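Side-chain contacts in transcriptional regulator (Streptococcus pneumoniae, PDB 2GNP), which is a transcriptional regulator whose chain carries a putative sugar-binding domain and so probably senses a sugar or sugar phosphate effector: residues H167-M172 / V187-C192; C192-S197 / E204-R209. One frame throughout, in Å; residues are numbered along the deposited sequence.

Contact 1. Residues H167-M172 / V187-C192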
loop_
_atom_site.group_PDB
_atom_site.type_symbol
_atom_site.label_atom_id
_atom_site.label_comp_id
_atom_site.label_asym_id
_atom_site.label_seq_id
_atom_site.Cartn_x
_atom_site.Cartn_y
_atom_site.Cartn_z
ATOM N N HIS A 167 -3.691 -13.284 9.768
ATOM C CA HIS A 167 -2.510 -13.764 10.509
ATOM C C HIS A 167 -1.553 -12.699 11.064
ATOM O O HIS A 167 -1.217 -12.733 12.264
ATOM C CB HIS A 167 -1.712 -14.751 9.640
ATOM C CG HIS A 167 -0.494 -15.288 10.313
ATOM N ND1 HIS A 167 -0.563 -16.200 11.339
ATOM C CD2 HIS A 167 0.825 -15.040 10.108
ATOM C CE1 HIS A 167 0.664 -16.497 11.740
ATOM N NE2 HIS A 167 1.522 -15.790 11.024
ATOM N N GLN A 168 -1.110 -11.779 10.195
ATOM C CA GLN A 168 -0.131 -10.739 10.564
ATOM C C GLN A 168 -0.630 -9.816 11.691
ATOM O O GLN A 168 0.168 -9.197 12.400
ATOM C CB GLN A 168 0.281 -9.924 9.321
ATOM C CG GLN A 168 0.666 -10.809 8.115
ATOM C CD GLN A 168 2.112 -11.320 8.185
ATOM O OE1 GLN A 168 2.689 -11.500 9.276
ATOM N NE2 GLN A 168 2.706 -11.562 7.003
ATOM N N TRP A 169 -1.946 -9.824 11.889
ATOM C CA TRP A 169 -2.643 -8.915 12.817
ATOM C C TRP A 169 -3.016 -9.519 14.158
ATOM O O TRP A 169 -3.588 -8.834 15.029
ATOM C CB TRP A 169 -3.881 -8.325 12.132
ATOM C CG TRP A 169 -3.481 -7.388 11.051
ATOM C CD1 TRP A 169 -3.411 -7.655 9.697
ATOM C CD2 TRP A 169 -3.019 -6.040 11.222
ATOM N NE1 TRP A 169 -2.961 -6.537 9.028
ATOM C CE2 TRP A 169 -2.702 -5.540 9.932
ATOM C CE3 TRP A 169 -2.851 -5.212 12.340
ATOM C CZ2 TRP A 169 -2.230 -4.228 9.719
ATOM C CZ3 TRP A 169 -2.411 -3.878 12.133
ATOM C CH2 TRP A 169 -2.101 -3.416 10.806
ATOM N N LEU A 170 -2.694 -10.801 14.334
ATOM C CA LEU A 170 -3.126 -11.561 15.493
ATOM C C LEU A 170 -2.758 -11.004 16.871
ATOM O O LEU A 170 -3.516 -11.201 17.834
ATOM C CB LEU A 170 -2.634 -13.015 15.372
ATOM C CG LEU A 170 -3.683 -14.074 15.000
ATOM C CD1 LEU A 170 -4.820 -13.618 14.128
ATOM C CD2 LEU A 170 -3.058 -15.303 14.386
ATOM N N ASP A 171 -1.609 -10.360 17.004
ATOM C CA ASP A 171 -1.334 -9.760 18.327
ATOM C C ASP A 171 -1.472 -8.243 18.349
ATOM O O ASP A 171 -1.116 -7.576 19.341
ATOM C CB ASP A 171 0.021 -10.202 18.891
ATOM C CG ASP A 171 -0.077 -11.531 19.682
ATOM O OD1 ASP A 171 0.016 -12.609 19.044
ATOM O OD2 ASP A 171 -0.246 -11.486 20.937
HETATM N N MSE A 172 -2.003 -7.699 17.263
HETATM C CA MSE A 172 -2.246 -6.271 17.181
HETATM C C MSE A 172 -3.743 -5.937 17.401
HETATM O O MSE A 172 -4.088 -5.026 18.186
HETATM C CB MSE A 172 -1.736 -5.740 15.847
HETATM C CG MSE A 172 -1.803 -4.203 15.722
HETATM SE SE MSE A 172 -0.906 -3.243 17.222
HETATM C CE MSE A 172 0.926 -3.814 16.835
ATOM N N VAL A 187 -12.844 -6.657 3.635
ATOM C CA VAL A 187 -12.226 -7.437 2.581
ATOM C C VAL A 187 -10.698 -7.240 2.491
ATOM O O VAL A 187 -10.003 -8.035 1.853
ATOM C CB VAL A 187 -12.862 -7.222 1.177
ATOM C CG1 VAL A 187 -14.403 -7.558 1.178
ATOM C CG2 VAL A 187 -12.614 -5.845 0.663
ATOM N N GLY A 188 -10.199 -6.148 3.067
ATOM C CA GLY A 188 -8.765 -5.898 2.901
ATOM C C GLY A 188 -8.329 -4.681 3.684
ATOM O O GLY A 188 -9.135 -4.032 4.421
ATOM N N GLU A 189 -7.019 -4.400 3.573
ATOM C CA GLU A 189 -6.455 -3.172 4.198
ATOM C C GLU A 189 -5.410 -2.510 3.344
ATOM O O GLU A 189 -4.773 -3.154 2.504
ATOM C CB GLU A 189 -5.960 -3.318 5.625
ATOM C CG GLU A 189 -4.626 -4.012 5.935
ATOM C CD GLU A 189 -3.271 -3.513 5.337
ATOM O OE1 GLU A 189 -2.813 -2.314 5.272
ATOM O OE2 GLU A 189 -2.548 -4.450 4.871
ATOM N N ILE A 190 -5.310 -1.198 3.548
ATOM C CA ILE A 190 -4.277 -0.388 2.907
ATOM C C ILE A 190 -3.864 0.632 3.942
ATOM O O ILE A 190 -4.702 1.220 4.623
ATOM C CB ILE A 190 -4.838 0.222 1.576
ATOM C CG1 ILE A 190 -3.719 0.825 0.703
ATOM C CG2 ILE A 190 -6.023 1.275 1.830
ATOM C CD1 ILE A 190 -4.229 1.217 -0.750
ATOM N N CYS A 191 -2.549 0.850 4.103
ATOM C CA CYS A 191 -2.048 1.748 5.150
ATOM C C CYS A 191 -2.643 1.408 6.536
ATOM O O CYS A 191 -2.871 2.296 7.331
ATOM C CB CYS A 191 -2.305 3.206 4.828
ATOM S SG CYS A 191 -1.325 3.727 3.386
ATOM N N CYS A 192 -2.885 0.130 6.755
ATOM C CA CYS A 192 -3.391 -0.400 8.006
ATOM C C CYS A 192 -4.824 0.027 8.336
ATOM O O CYS A 192 -5.240 -0.049 9.501
ATOM C CB CYS A 192 -2.384 -0.041 9.141
ATOM S SG CYS A 192 -0.741 -0.783 8.827
HETATM O O HOH W 1 -2.836 -6.694 6.133
#
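Trp169 and Cys192 meet where the loop between helices 163-167 and 175-183 packs against the tight link that joins antiparallel strands 188-190 and 193-195. The benzo end of the indole reaches the cysteine: Trp169 CH2 lies 3.6 Å from Cys192 SG, and Cys192 CB is only slightly farther from the same carbon. The sulfur sits at the rim of the six-membered ring, 87° off its normal, so this sulfur-aromatic contact is edge-on. A type I turn from His167 to Leu170 carries the tryptophan. At the pyrrole edge, Trp169 NE1 donates to water 1 at 2.9 Å, and this water in turn donates to Glu189 OE2 at 2.6 Å. The link is a type I' turn, Cys191 and Cys192 at its two central positions, and the side chain of Glu189 curls back toward it (chi1 76°): Cys192 N donates to Glu189 OE1 at 2.9 Å, on the anti side of the carboxylate and 21° out of its plane. One buried carboxylate thus serves two groups, the backbone of the turn through one oxygen and the indole N-H, by way of the water, through the other. Phe194 meets the Trp169 ring edge-to-face, and Trp65 and Ile124 also touch Cys192.

Contact 2. Residues C192-S197 / E204-R209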
loop_
_atom_site.group_PDB
_atom_site.type_symbol
_atom_site.label_atom_id
_atom_site.label_comp_id
_atom_site.label_asym_id
_atom_site.label_seq_id
_atom_site.Cartn_x
_atom_site.Cartn_y
_atom_site.Cartn_z
ATOM N N CYS A 192 -2.885 0.130 6.755
ATOM C CA CYS A 192 -3.391 -0.400 8.006
ATOM C C CYS A 192 -4.824 0.027 8.336
ATOM O O CYS A 192 -5.240 -0.049 9.501
ATOM C CB CYS A 192 -2.384 -0.041 9.141
ATOM S SG CYS A 192 -0.741 -0.783 8.827
ATOM N N ARG A 193 -5.568 0.436 7.319
ATOM C CA ARG A 193 -7.011 0.757 7.427
ATOM C C ARG A 193 -7.801 -0.263 6.672
ATOM O O ARG A 193 -7.428 -0.647 5.561
ATOM C CB ARG A 193 -7.327 2.174 7.030
ATOM C CG ARG A 193 -6.619 3.139 8.030
ATOM C CD ARG A 193 -6.836 4.562 7.539
ATOM N NE ARG A 193 -6.222 5.559 8.425
ATOM C CZ ARG A 193 -6.687 5.869 9.630
ATOM N NH1 ARG A 193 -7.797 5.242 10.097
ATOM N NH2 ARG A 193 -6.058 6.783 10.400
ATOM N N PHE A 194 -8.877 -0.712 7.315
ATOM C CA PHE A 194 -9.652 -1.870 6.868
ATOM C C PHE A 194 -10.872 -1.387 6.149
ATOM O O PHE A 194 -11.577 -0.511 6.657
ATOM C CB PHE A 194 -9.990 -2.758 8.089
ATOM C CG PHE A 194 -8.738 -3.404 8.670
ATOM C CD1 PHE A 194 -8.301 -4.613 8.155
ATOM C CD2 PHE A 194 -7.964 -2.756 9.639
ATOM C CE1 PHE A 194 -7.140 -5.190 8.617
ATOM C CE2 PHE A 194 -6.746 -3.346 10.087
ATOM C CZ PHE A 194 -6.371 -4.562 9.581
ATOM N N PHE A 195 -11.139 -1.992 5.000
ATOM C CA PHE A 195 -12.298 -1.551 4.197
ATOM C C PHE A 195 -13.154 -2.710 3.721
ATOM O O PHE A 195 -12.708 -3.867 3.678
ATOM C CB PHE A 195 -11.835 -0.718 3.010
ATOM C CG PHE A 195 -10.723 -1.368 2.208
ATOM C CD1 PHE A 195 -9.406 -0.895 2.302
ATOM C CD2 PHE A 195 -10.984 -2.476 1.409
ATOM C CE1 PHE A 195 -8.363 -1.492 1.528
ATOM C CE2 PHE A 195 -9.972 -3.081 0.666
ATOM C CZ PHE A 195 -8.641 -2.584 0.752
ATOM N N ASP A 196 -14.386 -2.353 3.341
ATOM C CA ASP A 196 -15.317 -3.296 2.761
ATOM C C ASP A 196 -15.189 -3.443 1.245
ATOM O O ASP A 196 -14.218 -2.976 0.622
ATOM C CB ASP A 196 -16.743 -2.917 3.187
ATOM C CG ASP A 196 -17.273 -1.678 2.459
ATOM O OD1 ASP A 196 -16.599 -1.122 1.536
ATOM O OD2 ASP A 196 -18.424 -1.279 2.755
ATOM N N SER A 197 -16.147 -4.120 0.616
ATOM C CA SER A 197 -16.027 -4.444 -0.840
ATOM C C SER A 197 -16.067 -3.257 -1.784
ATOM O O SER A 197 -15.779 -3.419 -2.989
ATOM C CB SER A 197 -17.156 -5.418 -1.241
ATOM O OG SER A 197 -18.376 -4.724 -1.284
ATOM N N GLU A 204 -15.676 2.287 12.535
ATOM C CA GLU A 204 -15.194 3.583 13.045
ATOM C C GLU A 204 -14.366 3.511 14.346
ATOM O O GLU A 204 -13.387 4.279 14.519
ATOM C CB GLU A 204 -16.407 4.496 13.245
ATOM C CG GLU A 204 -16.112 5.905 13.606
ATOM C CD GLU A 204 -17.415 6.655 13.810
ATOM O OE1 GLU A 204 -17.823 6.804 14.974
ATOM O OE2 GLU A 204 -18.045 7.010 12.792
ATOM N N ASN A 205 -14.743 2.636 15.275
ATOM C CA ASN A 205 -13.972 2.445 16.495
ATOM C C ASN A 205 -12.475 2.131 16.273
ATOM O O ASN A 205 -11.587 2.677 16.952
ATOM C CB ASN A 205 -14.611 1.375 17.393
ATOM C CG ASN A 205 -13.903 1.234 18.744
ATOM O OD1 ASN A 205 -12.877 0.565 18.880
ATOM N ND2 ASN A 205 -14.482 1.852 19.776
ATOM N N LEU A 206 -12.194 1.231 15.350
ATOM C CA LEU A 206 -10.769 0.921 15.071
ATOM C C LEU A 206 -10.151 2.067 14.246
ATOM O O LEU A 206 -8.993 2.449 14.486
ATOM C CB LEU A 206 -10.673 -0.422 14.359
ATOM C CG LEU A 206 -9.265 -0.897 13.951
ATOM C CD1 LEU A 206 -8.391 -1.026 15.192
ATOM C CD2 LEU A 206 -9.376 -2.218 13.142
ATOM N N GLN A 207 -10.916 2.612 13.294
ATOM C CA GLN A 207 -10.462 3.741 12.440
ATOM C C GLN A 207 -9.866 4.837 13.323
ATOM O O GLN A 207 -8.782 5.363 13.045
ATOM C CB GLN A 207 -11.662 4.295 11.648
ATOM C CG GLN A 207 -11.386 5.588 10.976
ATOM C CD GLN A 207 -12.617 6.150 10.331
ATOM O OE1 GLN A 207 -13.578 6.508 11.014
ATOM N NE2 GLN A 207 -12.596 6.247 9.006
ATOM N N GLU A 208 -10.583 5.166 14.396
ATOM C CA GLU A 208 -10.205 6.281 15.309
ATOM C C GLU A 208 -9.055 5.920 16.304
ATOM O O GLU A 208 -8.549 6.768 17.060
ATOM C CB GLU A 208 -11.508 6.817 16.026
ATOM C CG GLU A 208 -12.538 7.324 15.024
ATOM C CD GLU A 208 -13.704 8.126 15.626
ATOM O OE1 GLU A 208 -14.097 7.806 16.761
ATOM O OE2 GLU A 208 -14.201 9.054 14.927
ATOM N N ARG A 209 -8.623 4.672 16.312
ATOM C CA ARG A 209 -7.591 4.206 17.204
ATOM C C ARG A 209 -6.263 3.993 16.432
ATOM O O ARG A 209 -5.282 3.562 17.039
ATOM C CB ARG A 209 -7.942 2.843 17.845
ATOM C CG ARG A 209 -8.912 2.878 19.025
ATOM C CD ARG A 209 -9.631 1.515 19.212
ATOM N NE ARG A 209 -8.775 0.322 19.264
ATOM C CZ ARG A 209 -9.181 -0.882 18.905
ATOM N NH1 ARG A 209 -10.402 -1.040 18.413
ATOM N NH2 ARG A 209 -8.365 -1.924 18.987
HETATM O O HOH W 2 -6.912 7.633 13.042
#
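The guanidinium end of Arg193 crosses the side chain of Gln207 at a slant, NH1 3.7 Å from Gln207 CG and the guanidinium turned 66° from the glutamine amide plane. The bond that joins them goes to the backbone: Arg193 NH1 donates to Gln207 O over 3.1 Å, nearly straight at 163°. The carbonyl oxygen lies close to the guanidinium plane, while the donor is tilted 20° from the carbonyl plane. Water 2 closes a small ring beside this bond, accepting from Arg193 NH2 at 2.9 Å and donating to Gln207 O at 2.9 Å, so two donors converge on one carbonyl oxygen. An extended chain from CG to NE carries the charged group from strand 193-195 across to the backbone of Gln207 in the short helix 204-207. There the guanidinium is further engaged by Glu201, in a salt bridge to NH1, and by the carbonyls of Ile213 and Ala212, which accept from NE and NH2; Glu201 also accepts from Gln207 NE2, and so ties both side chains together.

This second hairpin strand, at an edge of the mixed sheet, receives the helix through apolar packing as well. Phe194 CD2 touches Leu206 CD2 at 3.8 Å, the methyl approaching the ring obliquely, and Leu181 of helix 175-183 packs on both residues. The other methyl of the leucine, Leu206 CD1, lies 3.7 Å above the guanidinium plane of Arg209, offset toward its rim. That guanidinium is held by Asn205, whose OD1 accepts from Arg209 NH1 at 3.0 Å, and by a salt bridge from NH1 to Asp177.

Overall arrangement
Contacts 1 and 2 follow one another along the chain, share Cys192 and have centres about 10 Å apart on the same side of the chain's centre. Both are built on the hairpin of strands 188-190 and 193-195, neighbours in the mixed sheet: contact 1 brings the loop after helix 163-167 onto the hairpin turn, and contact 2 brings helix 204-207 onto the second strand. Within the hairpin, backbone bonds pair Phe195 with both Val187 and Gly188, a classic beta bulge. Strand 188-190 runs antiparallel to strand 153-160, whereas the sheet's other pairings, apart from the hairpin itself, are parallel. The hairpin thus joins the loop and the short helix to the Rossmann-like core of the putative sugar-binding domain.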